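Local coordinates for protein transcriptional regulator AefR (Pseudomonas syringae pv. tomato, PDB 3CDL) that probably binds regulatory DNA through a helix-turn-helix motif and regulates transcription as a member of the TetR family, at residues E55-M60 with R107-A112; Q62-C67 with S100-L105; S81-L86 with A191-L196; E88-K93 with E132-W137; A136-A141 with F154-M159. All blocks are in the same frame, centred on the assembly; numbering follows the deposited sequence. Where two conformers were deposited one is given.

Interaction 1: residues E55-M60 with R107-A112; sequences ELFAEM and RVVVGA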
# COMPACT_ATOMS: atom_id res chain seq x y z
N GLU B 55 3.37 24.41 -0.41
CA GLU B 55 4.66 24.47 0.28
C GLU B 55 4.63 23.66 1.58
O GLU B 55 5.66 23.18 2.05
CB GLU B 55 5.07 25.92 0.55
CG GLU B 55 6.54 26.24 0.26
CD GLU B 55 7.42 26.43 1.52
OE1 GLU B 55 7.19 25.76 2.55
OE2 GLU B 55 8.37 27.26 1.48
N LEU B 56 3.43 23.49 2.14
CA LEU B 56 3.25 22.73 3.37
C LEU B 56 3.17 21.24 3.05
O LEU B 56 3.79 20.40 3.73
CB LEU B 56 2.00 23.22 4.10
CG LEU B 56 1.39 22.43 5.26
CD1 LEU B 56 2.35 22.29 6.48
CD2 LEU B 56 0.09 23.10 5.66
N PHE B 57 2.38 20.92 2.02
CA PHE B 57 2.34 19.56 1.48
C PHE B 57 3.72 19.09 1.03
O PHE B 57 4.07 17.93 1.22
CB PHE B 57 1.35 19.47 0.32
CG PHE B 57 1.21 18.07 -0.23
CD1 PHE B 57 0.41 17.14 0.43
CD2 PHE B 57 1.87 17.69 -1.38
CE1 PHE B 57 0.28 15.88 -0.04
CE2 PHE B 57 1.76 16.42 -1.86
CZ PHE B 57 0.96 15.50 -1.18
N ALA B 58 4.50 20.00 0.43
CA ALA B 58 5.86 19.71 -0.02
C ALA B 58 6.72 19.23 1.14
O ALA B 58 7.49 18.30 0.98
CB ALA B 58 6.50 20.92 -0.67
N GLU B 59 6.54 19.86 2.30
CA GLU B 59 7.33 19.58 3.48
C GLU B 59 6.96 18.24 4.09
O GLU B 59 7.82 17.45 4.45
CB GLU B 59 7.14 20.68 4.53
CG GLU B 59 8.43 21.19 5.16
CD GLU B 59 9.11 20.18 6.06
OE1 GLU B 59 9.03 20.33 7.30
OE2 GLU B 59 9.74 19.25 5.53
N MSE B 60 5.65 17.99 4.20
CA MSE B 60 5.13 16.71 4.64
C MSE B 60 5.60 15.53 3.79
O MSE B 60 5.92 14.47 4.32
CB MSE B 60 3.61 16.75 4.62
CG MSE B 60 3.00 17.17 5.91
SE MSE B 60 1.12 17.59 5.72
CE MSE B 60 0.48 16.19 4.54
N ARG B 107 -0.61 8.62 6.61
CA ARG B 107 -2.04 8.56 6.33
C ARG B 107 -2.54 9.82 5.63
O ARG B 107 -3.11 9.75 4.53
CB ARG B 107 -2.82 8.35 7.61
CG ARG B 107 -3.32 6.95 7.81
CD ARG B 107 -4.06 6.81 9.14
NE ARG B 107 -3.16 7.05 10.28
CZ ARG B 107 -2.70 6.10 11.09
NH1 ARG B 107 -3.06 4.84 10.91
NH2 ARG B 107 -1.88 6.41 12.10
N VAL B 108 -2.33 10.98 6.24
CA VAL B 108 -2.76 12.21 5.58
C VAL B 108 -2.11 12.41 4.20
O VAL B 108 -2.77 12.89 3.31
CB VAL B 108 -2.84 13.51 6.50
CG1 VAL B 108 -3.08 13.14 7.95
CG2 VAL B 108 -1.64 14.38 6.37
N VAL B 109 -0.85 12.00 4.00
CA VAL B 109 -0.17 12.23 2.70
C VAL B 109 -0.70 11.32 1.59
O VAL B 109 -1.03 11.78 0.49
CB VAL B 109 1.39 12.16 2.79
CG1 VAL B 109 2.01 12.33 1.42
CG2 VAL B 109 1.91 13.26 3.67
N VAL B 110 -0.77 10.02 1.89
CA VAL B 110 -1.48 9.07 1.06
C VAL B 110 -2.92 9.49 0.82
O VAL B 110 -3.42 9.44 -0.31
CB VAL B 110 -1.44 7.66 1.68
CG1 VAL B 110 -2.23 6.67 0.80
CG2 VAL B 110 0.01 7.22 1.85
N GLY B 111 -3.60 9.90 1.89
CA GLY B 111 -4.97 10.38 1.76
C GLY B 111 -5.07 11.58 0.84
O GLY B 111 -6.06 11.75 0.11
N ALA B 112 -4.05 12.43 0.88
CA ALA B 112 -4.08 13.62 0.06
C ALA B 112 -3.68 13.32 -1.38
O ALA B 112 -4.02 14.08 -2.27
CB ALA B 112 -3.21 14.74 0.68

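Interaction 2: residues Q62-C67 with S100-L105; sequences QRLWNC and SSFLDL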
# COMPACT_ATOMS: atom_id res chain seq x y z
N GLN B 62 8.47 15.41 1.79
CA GLN B 62 9.89 15.27 2.11
C GLN B 62 10.09 14.41 3.35
O GLN B 62 10.93 13.52 3.37
CB GLN B 62 10.57 16.63 2.33
CG GLN B 62 10.38 17.70 1.23
CD GLN B 62 11.06 17.38 -0.10
OE1 GLN B 62 12.10 17.96 -0.44
NE2 GLN B 62 10.46 16.46 -0.86
N ARG B 63 9.29 14.69 4.38
CA ARG B 63 9.34 14.02 5.68
C ARG B 63 8.95 12.55 5.63
O ARG B 63 9.36 11.77 6.49
CB ARG B 63 8.39 14.69 6.66
CG ARG B 63 8.92 15.92 7.30
CD ARG B 63 7.97 16.34 8.39
NE ARG B 63 8.22 17.71 8.84
CZ ARG B 63 7.96 18.16 10.06
NH1 ARG B 63 7.45 17.34 10.97
NH2 ARG B 63 8.22 19.42 10.37
N LEU B 64 8.15 12.20 4.64
CA LEU B 64 7.54 10.89 4.59
C LEU B 64 8.52 9.81 4.16
O LEU B 64 9.13 9.16 5.00
CB LEU B 64 6.30 10.88 3.70
CG LEU B 64 5.49 9.60 3.85
CD1 LEU B 64 5.17 9.35 5.31
CD2 LEU B 64 4.23 9.67 3.04
N TRP B 65 8.69 9.64 2.85
CA TRP B 65 9.59 8.62 2.35
C TRP B 65 11.07 8.95 2.63
O TRP B 65 11.97 8.21 2.22
CB TRP B 65 9.32 8.30 0.86
CG TRP B 65 8.91 9.48 0.02
CD1 TRP B 65 7.73 9.65 -0.63
CD2 TRP B 65 9.70 10.65 -0.27
NE1 TRP B 65 7.72 10.85 -1.31
CE2 TRP B 65 8.91 11.49 -1.10
CE3 TRP B 65 10.99 11.08 0.10
CZ2 TRP B 65 9.37 12.72 -1.57
CZ3 TRP B 65 11.45 12.31 -0.37
CH2 TRP B 65 10.64 13.12 -1.19
N ASN B 66 11.31 10.06 3.33
CA ASN B 66 12.61 10.27 3.96
C ASN B 66 12.86 9.27 5.09
O ASN B 66 14.02 8.96 5.41
CB ASN B 66 12.76 11.71 4.46
CG ASN B 66 13.67 12.55 3.57
OD1 ASN B 66 14.72 13.02 4.01
ND2 ASN B 66 13.28 12.73 2.31
N CYS B 67 11.78 8.77 5.69
CA CYS B 67 11.84 7.62 6.61
C CYS B 67 10.68 6.64 6.42
O CYS B 67 10.22 6.40 5.29
CB CYS B 67 11.92 8.07 8.06
SG CYS B 67 13.62 8.40 8.61
N SER B 100 3.83 6.14 15.64
CA SER B 100 2.46 6.59 15.34
C SER B 100 2.33 8.02 14.77
O SER B 100 1.37 8.34 14.09
CB SER B 100 1.58 6.43 16.58
OG SER B 100 2.03 7.29 17.61
N SER B 101 3.30 8.89 15.06
CA SER B 101 3.30 10.23 14.47
C SER B 101 3.72 10.15 12.99
O SER B 101 3.28 10.96 12.17
CB SER B 101 4.19 11.19 15.29
OG SER B 101 5.51 10.70 15.46
N PHE B 102 4.53 9.15 12.66
CA PHE B 102 4.88 8.89 11.27
C PHE B 102 3.70 8.25 10.52
O PHE B 102 3.38 8.65 9.41
CB PHE B 102 6.14 8.02 11.22
CG PHE B 102 6.53 7.58 9.84
CD1 PHE B 102 5.98 6.44 9.26
CD2 PHE B 102 7.47 8.31 9.11
CE1 PHE B 102 6.33 6.05 7.99
CE2 PHE B 102 7.83 7.90 7.82
CZ PHE B 102 7.26 6.77 7.27
N LEU B 103 3.05 7.27 11.14
CA LEU B 103 1.88 6.67 10.50
C LEU B 103 0.82 7.70 10.19
O LEU B 103 0.21 7.66 9.13
CB LEU B 103 1.32 5.52 11.34
CG LEU B 103 2.20 4.27 11.28
CD1 LEU B 103 1.76 3.29 12.34
CD2 LEU B 103 2.27 3.59 9.87
N ASP B 104 0.61 8.62 11.12
CA ASP B 104 -0.31 9.73 10.94
C ASP B 104 -0.01 10.59 9.72
O ASP B 104 -0.89 10.84 8.92
CB ASP B 104 -0.36 10.58 12.20
CG ASP B 104 -1.12 9.89 13.31
OD1 ASP B 104 -1.55 8.75 13.07
OD2 ASP B 104 -1.27 10.48 14.42
N LEU B 105 1.23 11.05 9.59
CA LEU B 105 1.66 11.82 8.44
C LEU B 105 1.43 11.01 7.17
O LEU B 105 0.84 11.50 6.20
CB LEU B 105 3.13 12.19 8.60
CG LEU B 105 3.95 12.55 7.35
CD1 LEU B 105 4.00 14.03 7.21
CD2 LEU B 105 5.34 12.03 7.49

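Interaction 3: residues S81-L86 with A191-L196; sequences SLREQL and ALNMFL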
# COMPACT_ATOMS: atom_id res chain seq x y z
N SER B 81 29.33 -9.79 8.40
CA SER B 81 28.39 -10.61 7.63
C SER B 81 27.22 -9.77 7.14
O SER B 81 26.72 -8.91 7.88
CB SER B 81 27.86 -11.80 8.43
OG SER B 81 26.93 -11.38 9.41
N LEU B 82 26.82 -10.02 5.89
CA LEU B 82 25.62 -9.43 5.30
C LEU B 82 24.43 -9.51 6.25
O LEU B 82 23.74 -8.52 6.47
CB LEU B 82 25.26 -10.14 3.99
CG LEU B 82 26.20 -10.06 2.79
CD1 LEU B 82 25.58 -10.80 1.61
CD2 LEU B 82 26.52 -8.61 2.42
N ARG B 83 24.23 -10.70 6.80
CA ARG B 83 23.19 -10.95 7.77
C ARG B 83 23.21 -9.90 8.89
O ARG B 83 22.25 -9.14 9.05
CB ARG B 83 23.35 -12.36 8.34
CG ARG B 83 22.27 -12.76 9.30
CD ARG B 83 22.26 -14.25 9.52
NE ARG B 83 20.92 -14.66 9.94
CZ ARG B 83 20.02 -15.23 9.16
NH1 ARG B 83 18.84 -15.54 9.67
NH2 ARG B 83 20.28 -15.51 7.88
N GLU B 84 24.32 -9.84 9.62
CA GLU B 84 24.45 -8.95 10.77
C GLU B 84 24.10 -7.51 10.42
O GLU B 84 23.24 -6.90 11.06
CB GLU B 84 25.86 -9.02 11.36
CG GLU B 84 25.95 -8.51 12.78
CD GLU B 84 27.32 -7.98 13.12
OE1 GLU B 84 28.29 -8.77 13.17
OE2 GLU B 84 27.43 -6.74 13.33
N GLN B 85 24.76 -6.98 9.38
CA GLN B 85 24.51 -5.62 8.92
C GLN B 85 23.13 -5.41 8.31
O GLN B 85 22.53 -4.38 8.53
CB GLN B 85 25.62 -5.13 7.97
CG GLN B 85 25.87 -5.94 6.69
CD GLN B 85 27.17 -5.54 5.98
OE1 GLN B 85 27.35 -4.38 5.61
NE2 GLN B 85 28.07 -6.49 5.80
N LEU B 86 22.61 -6.38 7.56
CA LEU B 86 21.27 -6.24 7.00
C LEU B 86 20.18 -6.35 8.08
O LEU B 86 19.15 -5.71 7.99
CB LEU B 86 21.02 -7.21 5.82
CG LEU B 86 19.66 -7.20 5.10
CD1 LEU B 86 19.15 -5.80 4.75
CD2 LEU B 86 19.67 -8.09 3.86
N ALA B 191 11.98 -11.65 6.54
CA ALA B 191 12.35 -10.76 5.43
C ALA B 191 13.79 -11.01 5.09
O ALA B 191 14.09 -11.38 3.95
CB ALA B 191 12.11 -9.31 5.76
N LEU B 192 14.66 -10.86 6.10
CA LEU B 192 16.10 -11.14 6.05
C LEU B 192 16.39 -12.49 5.42
O LEU B 192 17.14 -12.58 4.43
CB LEU B 192 16.67 -11.14 7.48
CG LEU B 192 18.12 -10.75 7.86
CD1 LEU B 192 18.59 -11.48 9.14
CD2 LEU B 192 19.12 -11.00 6.78
N ASN B 193 15.82 -13.53 6.02
CA ASN B 193 16.01 -14.92 5.59
C ASN B 193 15.56 -15.14 4.16
O ASN B 193 16.24 -15.80 3.37
CB ASN B 193 15.25 -15.88 6.52
CG ASN B 193 16.01 -16.16 7.81
OD1 ASN B 193 17.23 -16.29 7.80
ND2 ASN B 193 15.28 -16.27 8.92
N MSE B 194 14.42 -14.58 3.82
CA MSE B 194 13.90 -14.71 2.48
C MSE B 194 14.81 -13.96 1.51
O MSE B 194 15.19 -14.49 0.48
CB MSE B 194 12.48 -14.17 2.40
CG MSE B 194 11.90 -14.25 1.01
SE MSE B 194 9.99 -14.24 1.03
CE MSE B 194 9.78 -14.76 2.91
N PHE B 195 15.15 -12.72 1.88
CA PHE B 195 15.93 -11.86 1.00
C PHE B 195 17.29 -12.48 0.74
O PHE B 195 17.65 -12.76 -0.41
CB PHE B 195 16.05 -10.41 1.53
CG PHE B 195 16.73 -9.47 0.54
CD1 PHE B 195 15.99 -8.86 -0.48
CD2 PHE B 195 18.11 -9.27 0.59
CE1 PHE B 195 16.62 -8.04 -1.42
CE2 PHE B 195 18.75 -8.45 -0.35
CZ PHE B 195 18.00 -7.82 -1.35
N LEU B 196 18.02 -12.74 1.82
CA LEU B 196 19.40 -13.20 1.65
C LEU B 196 19.44 -14.60 1.07
O LEU B 196 20.35 -14.91 0.28
CB LEU B 196 20.19 -13.12 2.96
CG LEU B 196 20.81 -11.74 3.16
CD1 LEU B 196 21.66 -11.73 4.40
CD2 LEU B 196 21.64 -11.35 1.94

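Interaction 4: residues E88-K93 with E132-W137; sequences ELLWGK and ETFSAW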
# COMPACT_ATOMS: atom_id res chain seq x y z
N GLU B 88 20.45 -5.12 11.07
CA GLU B 88 20.53 -3.74 11.53
C GLU B 88 19.81 -2.72 10.64
O GLU B 88 19.22 -1.76 11.14
CB GLU B 88 22.00 -3.35 11.59
CG GLU B 88 22.45 -2.80 12.89
CD GLU B 88 23.96 -2.64 12.92
OE1 GLU B 88 24.62 -3.25 13.80
OE2 GLU B 88 24.50 -1.91 12.06
N LEU B 89 19.88 -2.90 9.32
CA LEU B 89 19.20 -2.00 8.39
C LEU B 89 17.70 -2.17 8.58
O LEU B 89 16.94 -1.21 8.70
CB LEU B 89 19.55 -2.32 6.93
CG LEU B 89 20.76 -1.66 6.25
CD1 LEU B 89 22.04 -2.43 6.50
CD2 LEU B 89 20.53 -1.50 4.73
N LEU B 90 17.28 -3.43 8.58
CA LEU B 90 15.87 -3.77 8.66
C LEU B 90 15.27 -3.26 9.96
O LEU B 90 14.13 -2.80 9.99
CB LEU B 90 15.72 -5.28 8.51
CG LEU B 90 15.49 -5.89 7.13
CD1 LEU B 90 15.49 -4.89 5.97
CD2 LEU B 90 16.41 -7.11 6.87
N TRP B 91 16.04 -3.33 11.05
CA TRP B 91 15.56 -2.77 12.30
C TRP B 91 15.39 -1.27 12.27
O TRP B 91 14.37 -0.76 12.74
CB TRP B 91 16.39 -3.23 13.50
CG TRP B 91 15.86 -4.50 14.10
CD1 TRP B 91 16.49 -5.70 14.12
CD2 TRP B 91 14.58 -4.71 14.72
NE1 TRP B 91 15.71 -6.64 14.75
CE2 TRP B 91 14.53 -6.06 15.13
CE3 TRP B 91 13.48 -3.89 14.99
CZ2 TRP B 91 13.42 -6.62 15.78
CZ3 TRP B 91 12.37 -4.44 15.64
CH2 TRP B 91 12.36 -5.79 16.03
N GLY B 92 16.37 -0.55 11.73
CA GLY B 92 16.23 0.89 11.48
C GLY B 92 14.91 1.25 10.79
O GLY B 92 14.12 2.04 11.31
N LYS B 93 14.66 0.66 9.62
CA LYS B 93 13.39 0.88 8.93
C LYS B 93 12.16 0.44 9.72
O LYS B 93 11.11 1.07 9.61
CB LYS B 93 13.40 0.21 7.55
CG LYS B 93 12.23 0.60 6.62
CD LYS B 93 12.09 2.12 6.44
CE LYS B 93 11.46 2.54 5.12
NZ LYS B 93 10.24 1.75 4.66
N GLU B 132 18.39 6.32 -2.20
CA GLU B 132 17.77 5.79 -0.98
C GLU B 132 18.58 4.63 -0.37
O GLU B 132 19.39 4.01 -1.06
CB GLU B 132 16.30 5.42 -1.21
CG GLU B 132 16.02 4.00 -1.69
CD GLU B 132 15.91 2.99 -0.53
OE1 GLU B 132 15.45 3.36 0.57
OE2 GLU B 132 16.30 1.83 -0.74
N THR B 133 18.32 4.33 0.92
CA THR B 133 19.25 3.56 1.77
C THR B 133 19.48 2.10 1.39
O THR B 133 20.63 1.68 1.21
CB THR B 133 18.83 3.56 3.26
OG1 THR B 133 18.16 4.78 3.57
CG2 THR B 133 20.06 3.41 4.17
N PHE B 134 18.38 1.34 1.31
CA PHE B 134 18.42 -0.10 1.01
C PHE B 134 19.08 -0.31 -0.35
O PHE B 134 19.92 -1.20 -0.51
CB PHE B 134 17.01 -0.72 1.06
CG PHE B 134 16.41 -0.83 2.47
CD1 PHE B 134 15.26 -1.58 2.69
CD2 PHE B 134 17.01 -0.19 3.57
CE1 PHE B 134 14.70 -1.69 3.97
CE2 PHE B 134 16.46 -0.30 4.86
CZ PHE B 134 15.31 -1.06 5.05
N SER B 135 18.72 0.55 -1.29
CA SER B 135 19.29 0.59 -2.61
C SER B 135 20.81 0.78 -2.58
O SER B 135 21.56 0.01 -3.16
CB SER B 135 18.64 1.72 -3.39
OG SER B 135 18.72 1.49 -4.77
N ALA B 136 21.26 1.82 -1.88
CA ALA B 136 22.68 2.15 -1.84
C ALA B 136 23.51 0.96 -1.38
O ALA B 136 24.57 0.66 -1.94
CB ALA B 136 22.90 3.36 -0.93
N TRP B 137 23.00 0.27 -0.36
CA TRP B 137 23.64 -0.90 0.23
C TRP B 137 23.70 -2.07 -0.75
O TRP B 137 24.78 -2.63 -0.97
CB TRP B 137 22.87 -1.30 1.48
CG TRP B 137 23.52 -2.37 2.32
CD1 TRP B 137 24.49 -2.19 3.29
CD2 TRP B 137 23.23 -3.77 2.29
NE1 TRP B 137 24.82 -3.41 3.85
CE2 TRP B 137 24.05 -4.38 3.26
CE3 TRP B 137 22.35 -4.56 1.54
CZ2 TRP B 137 24.03 -5.76 3.48
CZ3 TRP B 137 22.32 -5.92 1.77
CH2 TRP B 137 23.16 -6.51 2.73

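Interaction 5: residues A136-A141 with F154-M159; sequences AWIRAA and FAATQM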
# COMPACT_ATOMS: atom_id res chain seq x y z
N ALA B 136 21.26 1.82 -1.88
CA ALA B 136 22.68 2.15 -1.84
C ALA B 136 23.51 0.96 -1.38
O ALA B 136 24.57 0.66 -1.94
CB ALA B 136 22.90 3.36 -0.93
N TRP B 137 23.00 0.27 -0.36
CA TRP B 137 23.64 -0.90 0.23
C TRP B 137 23.70 -2.07 -0.75
O TRP B 137 24.78 -2.63 -0.97
CB TRP B 137 22.87 -1.30 1.48
CG TRP B 137 23.52 -2.37 2.32
CD1 TRP B 137 24.49 -2.19 3.29
CD2 TRP B 137 23.23 -3.77 2.29
NE1 TRP B 137 24.82 -3.41 3.85
CE2 TRP B 137 24.05 -4.38 3.26
CE3 TRP B 137 22.35 -4.56 1.54
CZ2 TRP B 137 24.03 -5.76 3.48
CZ3 TRP B 137 22.32 -5.92 1.77
CH2 TRP B 137 23.16 -6.51 2.73
N ILE B 138 22.55 -2.43 -1.33
CA ILE B 138 22.47 -3.53 -2.29
C ILE B 138 23.50 -3.37 -3.41
O ILE B 138 24.20 -4.32 -3.75
CB ILE B 138 21.01 -3.72 -2.86
CG1 ILE B 138 20.07 -4.26 -1.78
CG2 ILE B 138 20.98 -4.66 -4.06
CD1 ILE B 138 18.61 -3.82 -1.92
N ARG B 139 23.58 -2.16 -3.98
CA ARG B 139 24.58 -1.80 -4.99
C ARG B 139 26.01 -1.99 -4.46
O ARG B 139 26.85 -2.55 -5.17
CB ARG B 139 24.36 -0.35 -5.45
CG ARG B 139 25.40 0.21 -6.43
CD ARG B 139 24.89 1.42 -7.25
NE ARG B 139 23.78 2.11 -6.61
CZ ARG B 139 22.55 2.20 -7.12
NH1 ARG B 139 21.59 2.82 -6.42
NH2 ARG B 139 22.28 1.67 -8.31
N ALA B 140 26.29 -1.54 -3.24
CA ALA B 140 27.60 -1.75 -2.63
C ALA B 140 27.92 -3.25 -2.42
O ALA B 140 29.01 -3.72 -2.80
CB ALA B 140 27.72 -0.98 -1.33
N ALA B 141 26.97 -3.98 -1.84
CA ALA B 141 27.07 -5.42 -1.60
C ALA B 141 27.33 -6.18 -2.90
O ALA B 141 28.13 -7.14 -2.93
CB ALA B 141 25.82 -5.93 -0.92
N PHE B 154 14.96 -2.65 -7.88
CA PHE B 154 14.07 -3.81 -7.89
C PHE B 154 14.20 -4.61 -6.56
O PHE B 154 13.21 -4.99 -5.93
CB PHE B 154 14.38 -4.67 -9.11
CG PHE B 154 13.36 -5.73 -9.39
CD1 PHE B 154 12.27 -5.45 -10.21
CD2 PHE B 154 13.50 -7.02 -8.85
CE1 PHE B 154 11.32 -6.43 -10.48
CE2 PHE B 154 12.55 -8.02 -9.13
CZ PHE B 154 11.46 -7.71 -9.94
N ALA B 155 15.43 -4.80 -6.11
CA ALA B 155 15.68 -5.60 -4.94
C ALA B 155 15.23 -4.90 -3.65
O ALA B 155 14.64 -5.53 -2.76
CB ALA B 155 17.15 -5.97 -4.87
N ALA B 156 15.47 -3.60 -3.57
CA ALA B 156 15.09 -2.79 -2.40
C ALA B 156 13.57 -2.77 -2.19
O ALA B 156 13.07 -2.80 -1.05
CB ALA B 156 15.65 -1.37 -2.52
N THR B 157 12.83 -2.74 -3.30
CA THR B 157 11.36 -2.71 -3.26
C THR B 157 10.78 -3.94 -2.56
O THR B 157 9.92 -3.82 -1.70
CB THR B 157 10.79 -2.50 -4.68
OG1 THR B 157 11.40 -1.32 -5.22
CG2 THR B 157 9.24 -2.36 -4.67
N GLN B 158 11.28 -5.11 -2.93
CA GLN B 158 10.94 -6.38 -2.31
C GLN B 158 11.33 -6.33 -0.84
O GLN B 158 10.51 -6.64 0.05
CB GLN B 158 11.70 -7.50 -3.02
CG GLN B 158 11.36 -7.64 -4.50
CD GLN B 158 12.16 -8.74 -5.16
OE1 GLN B 158 11.58 -9.70 -5.64
NE2 GLN B 158 13.48 -8.62 -5.17
N MSE B 159 12.56 -5.88 -0.58
CA MSE B 159 13.06 -5.71 0.78
C MSE B 159 12.05 -4.92 1.61
O MSE B 159 11.63 -5.36 2.67
CB MSE B 159 14.41 -4.97 0.74
CG MSE B 159 15.49 -5.56 1.64
SE MSE B 159 17.06 -4.41 1.89
CE MSE B 159 18.45 -5.66 1.45

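Interaction 1: residues E55-M60 with R107-A112
Apolar packing carries the whole contact between helix segments 55-60 and 107-112, with no hydrogen bond from one to the other. Met60, a selenomethionine in this model, covers most. Its chain runs out straight at chi2 and then bends at chi3 (41°), which brings CE against the CG2 methyls of both valines. CE lies 3.3 Å from Val108 CG2 and 3.4 Å from Val109 CG2, a tight fit. The long chain crosses Val108 at about a right angle and slides past Val109 in the opposite direction. A slim, flexible, unbranched chain suits this place, because it can fit itself against beta-branched neighbours that are themselves rigid.

The axes of the two segments cross at -123° and come no nearer than 10.9 Å, so long side chains have to span the gap. In TetR-family folds a helix such as 53-64 joins the DNA-binding helices to the C-terminal body, and here it rests on helix 100-114 of that body. Helix 9-24 adds Phe22 against Met60 and Ile19 against Val108.

Aromatic contact is confined to Phe57. Its CG is anti to the backbone N (chi1 -177°), which brings the ring up to helix 100-114, and CE1 meets Ala112 CB obliquely at 3.7 Å. The small methyl of Ala112 lets the broad ring come close, while Val109 CG1 touches Phe57 CE1 at 4.2 Å. A cation-pi partner for the ring comes from Arg119.

Interaction 2: residues Q62-C67 with S100-L105
Leu64 is the principal bump here, and Phe102 and Leu105 on segment 100-105 form the hollow that receives it. The leucine leaves its backbone with CG anti to N (chi1 -169°), so that CD1 lodges in the corner made by the two. Leu64 CD1 presses on Leu105 CD2 at 3.5 Å, the two chains sliding past each other in opposite directions. It also lies off-centre over a face of the Phe102 ring, 4.3 Å from the centroid and 29° off the normal, as a CH-pi contact.

Phe102 is in turn the bump for a second hollow, the type I turn from Leu64 to Cys67. That turn is closed by the bond from Cys67 N to Leu64 O (2.8 Å). Phe102 CE2 meets Leu64 O, at the ring edge, and Cys67 C, both at 3.4 Å. A flat ring suits the site because face and edge are both used. Of its side chain Arg63 gives CB, 4.1 Å from Leu105 CD2, while its guanidinium turns off to salt bridges with Glu12 and Glu59. The arrangement is the foot of the TetR-type connecting helix, where the chain, leaving the DNA-binding side, is seated on the first turns of a helix of the C-terminal domain.

Interaction 3: residues S81-L86 with A191-L196
Leu86 CD2 lies at the apolar centre, in contact with three side chains of segment 191-196: Phe195 CD2 at 3.8 Å, Leu196 CG at 3.9 Å and, more loosely, Leu192 CD2. Leu86 meets Leu196 tip to tip, slides past Leu192 in the opposite direction, and crosses Phe195 at about a right angle. Leucine suits these places because its forked end fills the gap between segment axes that cross at 135° and come no nearer than 10.8 Å. A step outward, Leu196 CD1 rests on Leu82 CB and on the backbone at Arg83.

Arg83 joins the apolar centre to the polar edge. Extended from CG to NE, with CG anti to the backbone N (chi1 -176°), it runs across Leu192, whose CD1 lies over one face of the guanidinium. At the polar edge, Asn193 OD1 sits in the guanidinium plane and takes a hydrogen bond from Arg83 NH1 (2.6 Å, 159°) and a weak one from Arg83 NH2 (3.1 Å). The NH1 donor stands above the amide carbonyl plane. At the start of helix 82-97, Ser81 OG is the N-cap, accepting from Glu84 N (3.0 Å).

Helix 133-143 packs Trp137 against Leu82 and Leu86, and helix 152-167 brings up Met159. Helix 181-199 also meets the second subunit: Asn193 touches Trp198, and Phe195 touches Met194, of that neighbour, consistent with the helical dimer interface of the TetR family.

Interaction 4: residues E88-K93 with E132-W137
Two nearly antiparallel helix segments, 88-93 and 133-137, with 169° between their directions and axes 11.5 Å apart at closest approach, interleave here through Leu89 and Phe134. The two side chains slide past each other in opposite directions. Leu89 then divides its methyls. CD1 lies over a face of the Trp137 indole, 4.1 Å from the centroid of the five-membered ring and 16° off its normal, a CH-pi contact. Leu89 CD2 touches Phe134 CD2 and Trp137 CG, both at 3.9 Å. A branched residue suits a site bounded by two aromatics.

Phe134, with CG anti to the carbonyl carbon (chi1 -71°), sets its ring against Leu89, Leu90 and Lys93. Leu90 crosses it at about a right angle, CD1 meeting Phe134 CE1 at 3.9 Å. Lys93 crosses it at a similar angle, and its CB closes to 3.4 Å from Phe134 CZ before the chain bends at chi2 and carries the ammonium off. His160 of helix 152-167 stacks on the phenyl ring.

Within this all-helical C-terminal domain, carbon does all the work across the pair, so the grip depends on shape. Glu132 OE2 accepts from Ser135 N (2.8 Å), above the carboxylate plane, at the start of helix 133-143. Lys93 NZ and Glu132 OE1, 6.8 Å apart, could add at most a weak long-range attraction.

Interaction 5: residues A136-A141 with F154-M159
Trp137 NE1 is gripped by a single hydrogen bond, all that its one N-H can give, to Gln85 OE1 on helix 82-97. That bond ties down the pyrrole side of the indole, leaving its carbon-rich six-membered ring to meet segment 154-159. There Trp137 CZ3 touches Met159 CE at 3.9 Å in the conformer given, the selenomethionine chain crossing the tryptophan at about a right angle and approaching the ring obliquely.

Ile138 carries most of the remaining contact. Its CG1 is anti to the carbonyl carbon (chi1 -70°), and with chi2 extended (150°) this carries CD1 to the other helix. Ile138 CD1 comes to 3.6 Å from Ala156 N, to 3.9 Å from Ala155 CB and to the same distance from Ala156 CB. Ile138 CD1 also meets Met159 CE at 3.8 Å, those two side chains reaching toward each other tip to tip. Paired alanines suit the place: with methyls alone they let the isoleucine tip settle against the helix backbone, and the segment axes approach to 9.7 Å while crossing at 125°.

Helices 133-143 and 152-167 thus form a close crossing of the C-terminal domain. Phe195 of helix 181-199 touches Ile138, Ala155 and Met159. On another side of helix 152-167, Phe154 stacks on Phe166 of the second subunit.

Overall arrangement
The five contacts form two groups. Interactions 1 and 2, with centres 9 Å apart, are successive seats of helix 53-64 on helix 100-114, joined by Val109 against Leu64. In sequence, interaction 1 lies nearest the predicted helix-turn-helix (31-50), which helix 53-64 follows. Interactions 3, 4 and 5 cluster in the C-terminal domain, 8 to 11 Å between centres. Trp137 takes part in 4 and 5, Ala156 of 5 packs on Phe134 of 4, and Leu192 of 3 on Leu90 of 4. Interactions 1 and 3 lie on opposite sides of the chain's centre, 33 Å between centres. Interactions 2 and 4 touch lightly, Cys67 O meeting Lys93 CE at 4.1 Å. Interactions 1, 3 and 5 also reach the second subunit.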